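Local coordinates for protein N-alpha-acetyltransferase 35, NatC auxiliary subunit (Saccharomyces cerevisiae, PDB 6YGA) that serves as an auxiliary subunit of the NatC N-terminal acetyltransferase, the three-protein complex that acetylates the N-terminal methionine of the L-A virus Gag protein, at residues Y144-G149 / L204-A209; N198-S203 / H222-I227; F559-S564 / I624-A629; K690-T695 / Q725-K730. All blocks are in the same frame, centred on the assembly; numbering follows the deposited sequence.

The four contacts fall into two pairs on opposite sides of the chain's centre. Contacts 1 and 2 share helix 193-209, which packs against both helix 142-167 and helix 215-231, with Ser203 and Leu207 touching each of them; the contact centres lie 8 Å apart, and along the chain their segments alternate. Contacts 3 and 4 lie near the C-terminus of the chain, with centres 13 Å apart, and meet where Leu562 CD2 comes 3.7 Å from Ile692 CG2. Neither contact of the first pair touches either of the second; the nearest atoms of contacts 2 and 4 are about 40 Å apart. None of the four contacts is touched by another subunit of the complex.

Contact 1 of 4, residues Y144-G149 / L204-A209; sequences YDKVLG and LQILEA
Val147 and Leu207 meet methyl to methyl, with Val147 CG2 4.1 Å from Leu207 CD2. The same Val147 branch faces Ile206 more distantly, CG2 to CG2 at 4.4 Å, and thus lies over two successive residues of the partner helix. The first torsion of Val147 (chi1 178°) sets CG1 anti to the backbone N and so puts CG2, beside that N, on the side of the contact. A second patch is made by the foot of a charged side chain: Ile206 CD1 rests 4.1 Å from Lys146 CG, the two chains crossing at about a right angle. The lysine bends at its second torsion, within that foot, and its ammonium reaches Glu202 in a salt bridge, one helical turn before Ile206. Polar attraction therefore continues the strip of apolar contact along helix 193-209. Further out, Leu220 of helix 215-231 touches both Val147 and Leu207 on the buried side, while Ile206 is partly open to solvent. The axes of the two short segments approach to 10.1 Å, with directions 119° apart, and with helix 215-231 against both the arrangement is a three-helix packing of helices 142-167, 193-209 and 215-231.

Contact 2 of 4, residues N198-S203 / H222-I227; sequences NSLTES and HILKII
Leu224 pushes one methyl against the backbone of the opposing helix, and the tightest packing of the contact is found there. Its CD2 lies 3.4 Å from Leu200 O and 3.5 Å from Ser203 C, with Ser203 CB at 3.7 Å; the methyl thus fits against the main chain across one helical turn. Leu204 N, just past Ser203, is also close to this methyl, at 3.3 Å from Leu224 CD2. Between the two leucines the fit is easier. Leu200 CD2 stands 4.3 Å from Leu224 CD1, and the fork of Leu200 turns instead toward Ile227, whose CG2 lies 3.8 Å from Leu200 CD2 and slightly farther from Leu200 CD1. These two side chains cross at about a right angle. In Ile227 the first torsion (chi1 -62°) places CG2 anti to the backbone N, and it is this short branch that does the touching. With axes 9.8 Å apart and directions 166° apart, the segments form an antiparallel helical hairpin, helix 193-209 returning as helix 215-231. On its buried side, Cys151 of helix 142-167 packs on both Leu224 and Ile227, and Ser203 OG is hydrogen-bonded to Ser150 OG of that same helix. The solvent side is different in character: Asn198 and Glu202 are exposed, and Thr201 and Lys225 direct their CB atoms away from the partner helix. Lys225 instead touches Asn253 of helix 245-260, whereas Thr201 packs on Ile228, farther along the second arm of the hairpin.

Contact 3 of 4, residues F559-S564 / I624-A629; sequences FAILKS and IKLERA
Ile561 is the one residue of its segment to reach across, and it meets both Leu626 and Ala629, which stand nearly one helical turn apart on the partner. The contact itself is apolar. Leu626 CD1 approaches both branches of the isoleucine, lying 3.9 Å from Ile561 CG2 and at the same distance from Ile561 CG1, so it sits against the fork, not a single tip. The two side chains cross at about a right angle. Leu626 has its CG anti to the backbone N (chi1 174°), and this rotation helps carry CD1 over to the other helix. The long branch of Ile561 stays against the leucine and also brings its CD1 3.9 Å from Ala629 CB.

The side-chain hydrogen bonds lie at the end of the first helix, not across the contact. Ser564, its last residue, donates from OG to Ala560 O at 2.7 Å, while Ser564 N reaches the same oxygen at 2.9 Å from the opposite face of the carbonyl plane. The hydroxyl stands 30° off that plane, and its oxygen accepts in turn from Ile615 N, which ties the loop after helix 603-613 to the end of helix 511-564. Apart from these, Lys625 forms a salt bridge with Glu617, just before helix 619-653.

All three touching residues are buried, in helix-helix packing within the TPR-repeat region of the NAA35-like family. Helix 668-701 lies close by, its Lys697 packing on Leu626, and strand 724-729 covers another face of helix 511-564 through Leu562 and Phe559.

Contact 4 of 4, residues K690-T695 / Q725-K730; sequences KVIVNT and QTLRIK
Ile692 and Leu727 meet where helix 668-701 packs on the second strand of the C-terminal beta hairpin, formed by strands 708-713 and 724-729. The strand runs at 40° to the helix segment, with axes 9.1 Å apart.

The apolar part is modest and converges on one methyl of the leucine. Ile692 CG2 lies 4.2 Å from Leu727 CD1, and Thr695 CG2, one turn on, approaches that CD1 to 4.4 Å. The longer branch of Ile692 goes to the strand backbone instead: with CG1 beside the backbone N (chi1 -68°), its CD1 rests 3.5 Å from Gln725 O. Helix 511-564 lines the buried side, with Gln558 touching both Ile692 and Gln725.

Between the two segments themselves there is no polar bond, but Asn688 ND2, a turn earlier on the same helix, donates to Gln725 O and so ties helix to strand. Gln725 NE2 donates to Glu555. The strand is held to its hairpin partner by backbone bonds of Thr726 with Glu711 and Arg728 with Lys709. In the helix, Thr695 OG1 donates to Val691 O at 2.9 Å from 36° out of the carbonyl plane, while Thr695 N reaches that oxygen from the opposite face.

Contact 1 of 4, residues Y144-G149 / L204-A209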
# COMPACT_ATOMS: atom_id res chain seq x y z
N TYR B 144 -11.06 -36.26 14.05
CA TYR B 144 -9.73 -35.79 13.66
C TYR B 144 -9.36 -36.23 12.25
O TYR B 144 -8.81 -35.44 11.47
CB TYR B 144 -8.68 -36.28 14.65
CG TYR B 144 -8.65 -35.52 15.96
CD1 TYR B 144 -9.49 -35.87 17.00
CD2 TYR B 144 -7.77 -34.46 16.15
CE1 TYR B 144 -9.47 -35.18 18.20
CE2 TYR B 144 -7.74 -33.77 17.34
CZ TYR B 144 -8.59 -34.13 18.36
OH TYR B 144 -8.57 -33.44 19.56
N ASP B 145 -9.66 -37.49 11.90
CA ASP B 145 -9.14 -38.05 10.65
C ASP B 145 -9.99 -37.65 9.45
O ASP B 145 -9.45 -37.39 8.37
CB ASP B 145 -9.06 -39.57 10.76
CG ASP B 145 -8.21 -40.03 11.93
OD1 ASP B 145 -8.08 -39.26 12.91
OD2 ASP B 145 -7.66 -41.16 11.88
N LYS B 146 -11.31 -37.59 9.61
CA LYS B 146 -12.22 -37.32 8.50
C LYS B 146 -12.78 -35.91 8.51
O LYS B 146 -12.69 -35.20 7.50
CB LYS B 146 -13.37 -38.34 8.50
CG LYS B 146 -13.60 -39.03 7.16
CD LYS B 146 -13.95 -38.02 6.07
CE LYS B 146 -13.90 -38.63 4.67
NZ LYS B 146 -14.33 -37.65 3.62
N VAL B 147 -13.37 -35.48 9.63
CA VAL B 147 -13.97 -34.15 9.67
C VAL B 147 -12.90 -33.07 9.63
O VAL B 147 -12.95 -32.16 8.80
CB VAL B 147 -14.87 -34.01 10.92
CG1 VAL B 147 -15.46 -32.61 11.00
CG2 VAL B 147 -15.96 -35.06 10.90
N LEU B 148 -11.91 -33.15 10.53
CA LEU B 148 -10.88 -32.12 10.57
C LEU B 148 -9.99 -32.18 9.33
O LEU B 148 -9.54 -31.14 8.84
CB LEU B 148 -10.05 -32.27 11.85
CG LEU B 148 -9.01 -31.18 12.10
CD1 LEU B 148 -9.61 -29.80 11.89
CD2 LEU B 148 -8.46 -31.31 13.51
N GLY B 149 -9.74 -33.38 8.81
CA GLY B 149 -8.95 -33.50 7.59
C GLY B 149 -9.60 -32.78 6.42
O GLY B 149 -8.91 -32.16 5.60
N LEU B 204 -19.80 -33.42 6.48
CA LEU B 204 -21.07 -32.86 6.94
C LEU B 204 -22.07 -33.96 7.26
O LEU B 204 -22.77 -33.89 8.28
CB LEU B 204 -21.65 -31.90 5.89
CG LEU B 204 -21.63 -30.41 6.23
CD1 LEU B 204 -22.45 -29.62 5.22
CD2 LEU B 204 -22.13 -30.16 7.65
N GLN B 205 -22.12 -35.00 6.43
CA GLN B 205 -23.06 -36.10 6.66
C GLN B 205 -22.69 -36.89 7.92
O GLN B 205 -23.59 -37.39 8.61
CB GLN B 205 -23.10 -37.03 5.45
CG GLN B 205 -23.19 -36.33 4.09
CD GLN B 205 -24.44 -35.49 3.91
OE1 GLN B 205 -25.37 -35.54 4.72
NE2 GLN B 205 -24.48 -34.72 2.84
N ILE B 206 -21.40 -37.01 8.22
CA ILE B 206 -20.99 -37.65 9.47
C ILE B 206 -21.55 -36.87 10.66
O ILE B 206 -21.99 -37.46 11.66
CB ILE B 206 -19.46 -37.77 9.54
CG1 ILE B 206 -18.95 -38.74 8.47
CG2 ILE B 206 -19.00 -38.22 10.93
CD1 ILE B 206 -17.45 -38.98 8.51
N LEU B 207 -21.55 -35.54 10.57
CA LEU B 207 -22.09 -34.72 11.66
C LEU B 207 -23.60 -34.85 11.75
O LEU B 207 -24.16 -34.76 12.85
CB LEU B 207 -21.68 -33.26 11.47
CG LEU B 207 -20.18 -32.99 11.33
CD1 LEU B 207 -19.90 -31.50 11.21
CD2 LEU B 207 -19.40 -33.60 12.48
N GLU B 208 -24.28 -35.06 10.62
CA GLU B 208 -25.72 -35.29 10.66
C GLU B 208 -26.05 -36.57 11.41
O GLU B 208 -27.08 -36.65 12.10
CB GLU B 208 -26.29 -35.36 9.24
CG GLU B 208 -25.81 -34.27 8.30
CD GLU B 208 -26.65 -33.00 8.36
OE1 GLU B 208 -27.48 -32.87 9.29
OE2 GLU B 208 -26.47 -32.13 7.48
N ALA B 209 -25.19 -37.58 11.30
CA ALA B 209 -25.47 -38.88 11.91
C ALA B 209 -25.51 -38.80 13.43
O ALA B 209 -26.18 -39.62 14.07
CB ALA B 209 -24.44 -39.91 11.47

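Contact 2 of 4, residues N198-S203 / H222-I227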
# COMPACT_ATOMS: atom_id res chain seq x y z
N ASN B 198 -16.71 -32.55 -2.19
CA ASN B 198 -17.24 -33.85 -1.78
C ASN B 198 -16.69 -34.26 -0.42
O ASN B 198 -17.43 -34.79 0.41
CB ASN B 198 -16.91 -34.90 -2.84
CG ASN B 198 -17.71 -34.71 -4.12
OD1 ASN B 198 -18.73 -34.02 -4.14
ND2 ASN B 198 -17.25 -35.33 -5.20
N SER B 199 -15.40 -34.03 -0.18
CA SER B 199 -14.81 -34.36 1.11
C SER B 199 -15.47 -33.58 2.24
O SER B 199 -15.74 -34.13 3.31
CB SER B 199 -13.30 -34.10 1.08
OG SER B 199 -12.73 -34.23 2.38
N LEU B 200 -15.73 -32.29 2.01
CA LEU B 200 -16.39 -31.47 3.02
C LEU B 200 -17.85 -31.88 3.20
O LEU B 200 -18.37 -31.83 4.32
CB LEU B 200 -16.28 -30.00 2.65
CG LEU B 200 -14.87 -29.41 2.62
CD1 LEU B 200 -14.79 -28.19 1.71
CD2 LEU B 200 -14.43 -29.05 4.03
N THR B 201 -18.51 -32.27 2.12
CA THR B 201 -19.89 -32.74 2.23
C THR B 201 -19.96 -34.05 3.00
O THR B 201 -20.85 -34.24 3.83
CB THR B 201 -20.51 -32.88 0.84
OG1 THR B 201 -20.75 -31.59 0.28
CG2 THR B 201 -21.83 -33.65 0.90
N GLU B 202 -19.03 -34.97 2.74
CA GLU B 202 -19.02 -36.24 3.45
C GLU B 202 -18.81 -36.04 4.95
O GLU B 202 -19.43 -36.73 5.76
CB GLU B 202 -17.93 -37.16 2.88
CG GLU B 202 -18.22 -37.67 1.48
CD GLU B 202 -17.09 -38.51 0.91
OE1 GLU B 202 -16.13 -38.79 1.66
OE2 GLU B 202 -17.16 -38.87 -0.28
N SER B 203 -17.94 -35.10 5.33
CA SER B 203 -17.79 -34.79 6.74
C SER B 203 -19.06 -34.15 7.31
O SER B 203 -19.36 -34.33 8.49
CB SER B 203 -16.59 -33.87 6.96
OG SER B 203 -15.37 -34.55 6.74
N HIS B 222 -21.58 -25.28 10.99
CA HIS B 222 -21.48 -23.98 10.33
C HIS B 222 -20.08 -23.74 9.79
O HIS B 222 -19.92 -23.18 8.70
CB HIS B 222 -21.89 -22.86 11.28
CG HIS B 222 -23.37 -22.71 11.44
ND1 HIS B 222 -24.02 -22.95 12.63
CD2 HIS B 222 -24.33 -22.33 10.57
CE1 HIS B 222 -25.31 -22.74 12.49
NE2 HIS B 222 -25.53 -22.36 11.24
N ILE B 223 -19.05 -24.14 10.54
CA ILE B 223 -17.68 -24.01 10.07
C ILE B 223 -17.48 -24.78 8.77
O ILE B 223 -16.90 -24.27 7.81
CB ILE B 223 -16.69 -24.48 11.16
CG1 ILE B 223 -16.61 -23.46 12.29
CG2 ILE B 223 -15.32 -24.74 10.57
CD1 ILE B 223 -15.71 -23.89 13.43
N LEU B 224 -17.99 -26.01 8.72
CA LEU B 224 -17.84 -26.84 7.53
C LEU B 224 -18.49 -26.19 6.31
O LEU B 224 -17.92 -26.19 5.22
CB LEU B 224 -18.42 -28.23 7.78
CG LEU B 224 -17.62 -29.41 7.25
CD1 LEU B 224 -16.25 -29.44 7.88
CD2 LEU B 224 -18.33 -30.71 7.54
N LYS B 225 -19.69 -25.63 6.49
CA LYS B 225 -20.38 -25.00 5.36
C LYS B 225 -19.68 -23.71 4.94
O LYS B 225 -19.67 -23.37 3.76
CB LYS B 225 -21.84 -24.73 5.71
CG LYS B 225 -22.69 -25.97 5.94
CD LYS B 225 -24.13 -25.58 6.20
CE LYS B 225 -25.03 -26.81 6.30
NZ LYS B 225 -26.46 -26.44 6.51
N ILE B 226 -19.11 -22.99 5.91
CA ILE B 226 -18.34 -21.79 5.58
C ILE B 226 -17.15 -22.15 4.70
O ILE B 226 -16.88 -21.49 3.69
CB ILE B 226 -17.88 -21.07 6.87
CG1 ILE B 226 -19.05 -20.32 7.52
CG2 ILE B 226 -16.75 -20.10 6.58
CD1 ILE B 226 -18.66 -19.56 8.77
N ILE B 227 -16.43 -23.22 5.06
CA ILE B 227 -15.28 -23.64 4.27
C ILE B 227 -15.71 -24.01 2.86
O ILE B 227 -15.01 -23.69 1.88
CB ILE B 227 -14.56 -24.81 4.98
CG1 ILE B 227 -14.02 -24.35 6.34
CG2 ILE B 227 -13.43 -25.35 4.12
CD1 ILE B 227 -13.26 -25.41 7.10

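Contact 3 of 4, residues F559-S564 / I624-A629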
# COMPACT_ATOMS: atom_id res chain seq x y z
N PHE B 559 -8.10 29.90 3.61
CA PHE B 559 -6.67 30.07 3.85
C PHE B 559 -6.29 31.54 3.88
O PHE B 559 -5.53 31.98 4.75
CB PHE B 559 -5.88 29.33 2.76
CG PHE B 559 -4.38 29.32 2.98
CD1 PHE B 559 -3.60 30.39 2.58
CD2 PHE B 559 -3.76 28.22 3.56
CE1 PHE B 559 -2.23 30.38 2.77
CE2 PHE B 559 -2.39 28.20 3.75
CZ PHE B 559 -1.63 29.28 3.36
N ALA B 560 -6.82 32.33 2.93
CA ALA B 560 -6.47 33.74 2.84
C ALA B 560 -6.96 34.53 4.05
O ALA B 560 -6.31 35.49 4.47
CB ALA B 560 -7.05 34.33 1.55
N ILE B 561 -8.10 34.13 4.62
CA ILE B 561 -8.56 34.74 5.87
C ILE B 561 -7.60 34.41 7.00
O ILE B 561 -7.23 35.29 7.79
CB ILE B 561 -10.00 34.28 6.18
CG1 ILE B 561 -10.99 34.90 5.18
CG2 ILE B 561 -10.38 34.62 7.61
CD1 ILE B 561 -12.38 34.32 5.26
N LEU B 562 -7.15 33.16 7.09
CA LEU B 562 -6.21 32.78 8.13
C LEU B 562 -4.90 33.55 8.00
O LEU B 562 -4.35 34.03 8.99
CB LEU B 562 -5.95 31.27 8.10
CG LEU B 562 -7.15 30.40 8.49
CD1 LEU B 562 -6.89 28.94 8.19
CD2 LEU B 562 -7.48 30.59 9.96
N LYS B 563 -4.39 33.69 6.77
CA LYS B 563 -3.15 34.44 6.59
C LYS B 563 -3.36 35.93 6.85
O LYS B 563 -2.45 36.60 7.35
CB LYS B 563 -2.58 34.22 5.19
CG LYS B 563 -1.33 35.04 4.95
CD LYS B 563 -0.61 34.71 3.66
CE LYS B 563 0.66 35.54 3.54
NZ LYS B 563 1.32 35.40 2.22
N SER B 564 -4.54 36.46 6.53
CA SER B 564 -4.81 37.87 6.81
C SER B 564 -4.69 38.18 8.30
O SER B 564 -4.30 39.29 8.67
CB SER B 564 -6.19 38.27 6.30
OG SER B 564 -6.29 38.11 4.90
N ILE B 624 -14.55 45.30 6.34
CA ILE B 624 -15.44 45.25 5.19
C ILE B 624 -14.98 44.19 4.20
O ILE B 624 -15.80 43.44 3.65
CB ILE B 624 -15.55 46.63 4.54
CG1 ILE B 624 -16.30 47.59 5.46
CG2 ILE B 624 -16.24 46.53 3.18
CD1 ILE B 624 -16.51 48.96 4.88
N LYS B 625 -13.67 44.10 3.96
CA LYS B 625 -13.18 43.09 3.03
C LYS B 625 -13.33 41.69 3.61
O LYS B 625 -13.60 40.73 2.87
CB LYS B 625 -11.72 43.36 2.67
CG LYS B 625 -11.53 44.53 1.72
CD LYS B 625 -10.15 44.51 1.09
CE LYS B 625 -10.03 45.53 -0.03
NZ LYS B 625 -8.72 45.44 -0.73
N LEU B 626 -13.18 41.54 4.93
CA LEU B 626 -13.38 40.24 5.55
C LEU B 626 -14.84 39.79 5.43
O LEU B 626 -15.11 38.61 5.21
CB LEU B 626 -12.96 40.29 7.02
CG LEU B 626 -13.25 39.03 7.84
CD1 LEU B 626 -12.53 37.82 7.27
CD2 LEU B 626 -12.88 39.23 9.30
N GLU B 627 -15.78 40.73 5.55
CA GLU B 627 -17.19 40.39 5.44
C GLU B 627 -17.52 39.88 4.04
O GLU B 627 -18.33 38.96 3.89
CB GLU B 627 -18.05 41.60 5.80
CG GLU B 627 -19.53 41.28 6.01
CD GLU B 627 -20.30 41.17 4.71
OE1 GLU B 627 -19.93 41.87 3.75
OE2 GLU B 627 -21.27 40.38 4.66
N ARG B 628 -16.90 40.45 3.01
CA ARG B 628 -17.12 39.95 1.66
C ARG B 628 -16.60 38.52 1.51
O ARG B 628 -17.21 37.70 0.82
CB ARG B 628 -16.46 40.88 0.64
CG ARG B 628 -17.26 42.15 0.38
CD ARG B 628 -16.41 43.26 -0.25
NE ARG B 628 -15.95 42.93 -1.60
CZ ARG B 628 -16.64 43.17 -2.71
NH1 ARG B 628 -17.84 43.74 -2.64
NH2 ARG B 628 -16.13 42.85 -3.89
N ALA B 629 -15.47 38.21 2.16
CA ALA B 629 -14.90 36.87 2.04
C ALA B 629 -15.73 35.84 2.80
O ALA B 629 -15.96 34.74 2.30
CB ALA B 629 -13.46 36.87 2.54

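Contact 4 of 4, residues K690-T695 / Q725-K730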
# COMPACT_ATOMS: atom_id res chain seq x y z
N LYS B 690 -17.24 30.53 10.32
CA LYS B 690 -17.82 31.40 11.34
C LYS B 690 -17.06 31.29 12.66
O LYS B 690 -16.83 32.30 13.34
CB LYS B 690 -19.29 31.07 11.55
CG LYS B 690 -20.16 31.32 10.32
CD LYS B 690 -21.41 30.45 10.34
CE LYS B 690 -22.15 30.53 9.01
NZ LYS B 690 -23.14 29.43 8.84
N VAL B 691 -16.66 30.08 13.04
CA VAL B 691 -15.90 29.89 14.28
C VAL B 691 -14.58 30.65 14.21
O VAL B 691 -14.18 31.33 15.16
CB VAL B 691 -15.69 28.39 14.56
CG1 VAL B 691 -14.66 28.19 15.67
CG2 VAL B 691 -17.01 27.74 14.94
N ILE B 692 -13.89 30.56 13.07
CA ILE B 692 -12.60 31.22 12.91
C ILE B 692 -12.75 32.73 13.06
O ILE B 692 -11.98 33.38 13.78
CB ILE B 692 -11.97 30.85 11.55
CG1 ILE B 692 -11.57 29.37 11.54
CG2 ILE B 692 -10.76 31.73 11.24
CD1 ILE B 692 -10.90 28.94 10.25
N VAL B 693 -13.75 33.31 12.39
CA VAL B 693 -13.91 34.76 12.40
C VAL B 693 -14.27 35.26 13.80
O VAL B 693 -13.71 36.25 14.28
CB VAL B 693 -14.97 35.18 11.36
CG1 VAL B 693 -15.48 36.58 11.65
CG2 VAL B 693 -14.37 35.10 9.97
N ASN B 694 -15.20 34.58 14.47
CA ASN B 694 -15.56 34.98 15.83
C ASN B 694 -14.37 34.85 16.78
O ASN B 694 -14.17 35.71 17.65
CB ASN B 694 -16.73 34.13 16.33
CG ASN B 694 -18.00 34.37 15.53
OD1 ASN B 694 -18.84 33.48 15.40
ND2 ASN B 694 -18.14 35.57 14.99
N THR B 695 -13.56 33.81 16.61
CA THR B 695 -12.41 33.62 17.49
C THR B 695 -11.35 34.69 17.27
O THR B 695 -10.77 35.21 18.24
CB THR B 695 -11.81 32.22 17.28
OG1 THR B 695 -12.76 31.23 17.69
CG2 THR B 695 -10.53 32.06 18.08
N GLN B 725 -9.83 23.36 7.55
CA GLN B 725 -8.68 24.10 8.09
C GLN B 725 -9.07 24.65 9.45
O GLN B 725 -9.78 25.65 9.56
CB GLN B 725 -8.27 25.21 7.13
CG GLN B 725 -7.88 24.70 5.74
CD GLN B 725 -7.51 25.82 4.78
OE1 GLN B 725 -6.57 26.58 5.03
NE2 GLN B 725 -8.24 25.92 3.68
N THR B 726 -8.60 23.98 10.51
CA THR B 726 -9.08 24.19 11.87
C THR B 726 -8.03 24.88 12.73
O THR B 726 -6.85 24.52 12.70
CB THR B 726 -9.47 22.85 12.50
OG1 THR B 726 -10.33 22.13 11.60
CG2 THR B 726 -10.20 23.06 13.83
N LEU B 727 -8.47 25.87 13.50
CA LEU B 727 -7.62 26.50 14.50
C LEU B 727 -7.49 25.58 15.70
O LEU B 727 -8.44 24.88 16.06
CB LEU B 727 -8.20 27.84 14.95
CG LEU B 727 -8.06 28.99 13.95
CD1 LEU B 727 -8.61 30.27 14.54
CD2 LEU B 727 -6.61 29.13 13.58
N ARG B 728 -6.32 25.59 16.33
CA ARG B 728 -6.12 24.83 17.55
C ARG B 728 -5.06 25.53 18.39
O ARG B 728 -4.05 26.01 17.86
CB ARG B 728 -5.72 23.38 17.26
CG ARG B 728 -6.89 22.42 17.38
CD ARG B 728 -6.62 21.06 16.76
NE ARG B 728 -7.87 20.35 16.51
CZ ARG B 728 -7.95 19.16 15.91
NH1 ARG B 728 -6.86 18.54 15.51
NH2 ARG B 728 -9.14 18.60 15.72
N ILE B 729 -5.31 25.61 19.70
CA ILE B 729 -4.38 26.27 20.60
C ILE B 729 -3.10 25.45 20.70
O ILE B 729 -3.13 24.22 20.81
CB ILE B 729 -5.03 26.46 21.99
CG1 ILE B 729 -6.24 27.40 21.88
CG2 ILE B 729 -4.02 26.99 22.99
CD1 ILE B 729 -6.84 27.77 23.22
N LYS B 730 -1.97 26.14 20.66
CA LYS B 730 -0.66 25.49 20.71
C LYS B 730 -0.36 24.96 22.11
O LYS B 730 0.20 23.87 22.26
CB LYS B 730 0.43 26.46 20.26
CG LYS B 730 1.69 25.81 19.72
CD LYS B 730 2.63 26.86 19.16
CE LYS B 730 1.90 27.76 18.17
NZ LYS B 730 2.78 28.83 17.62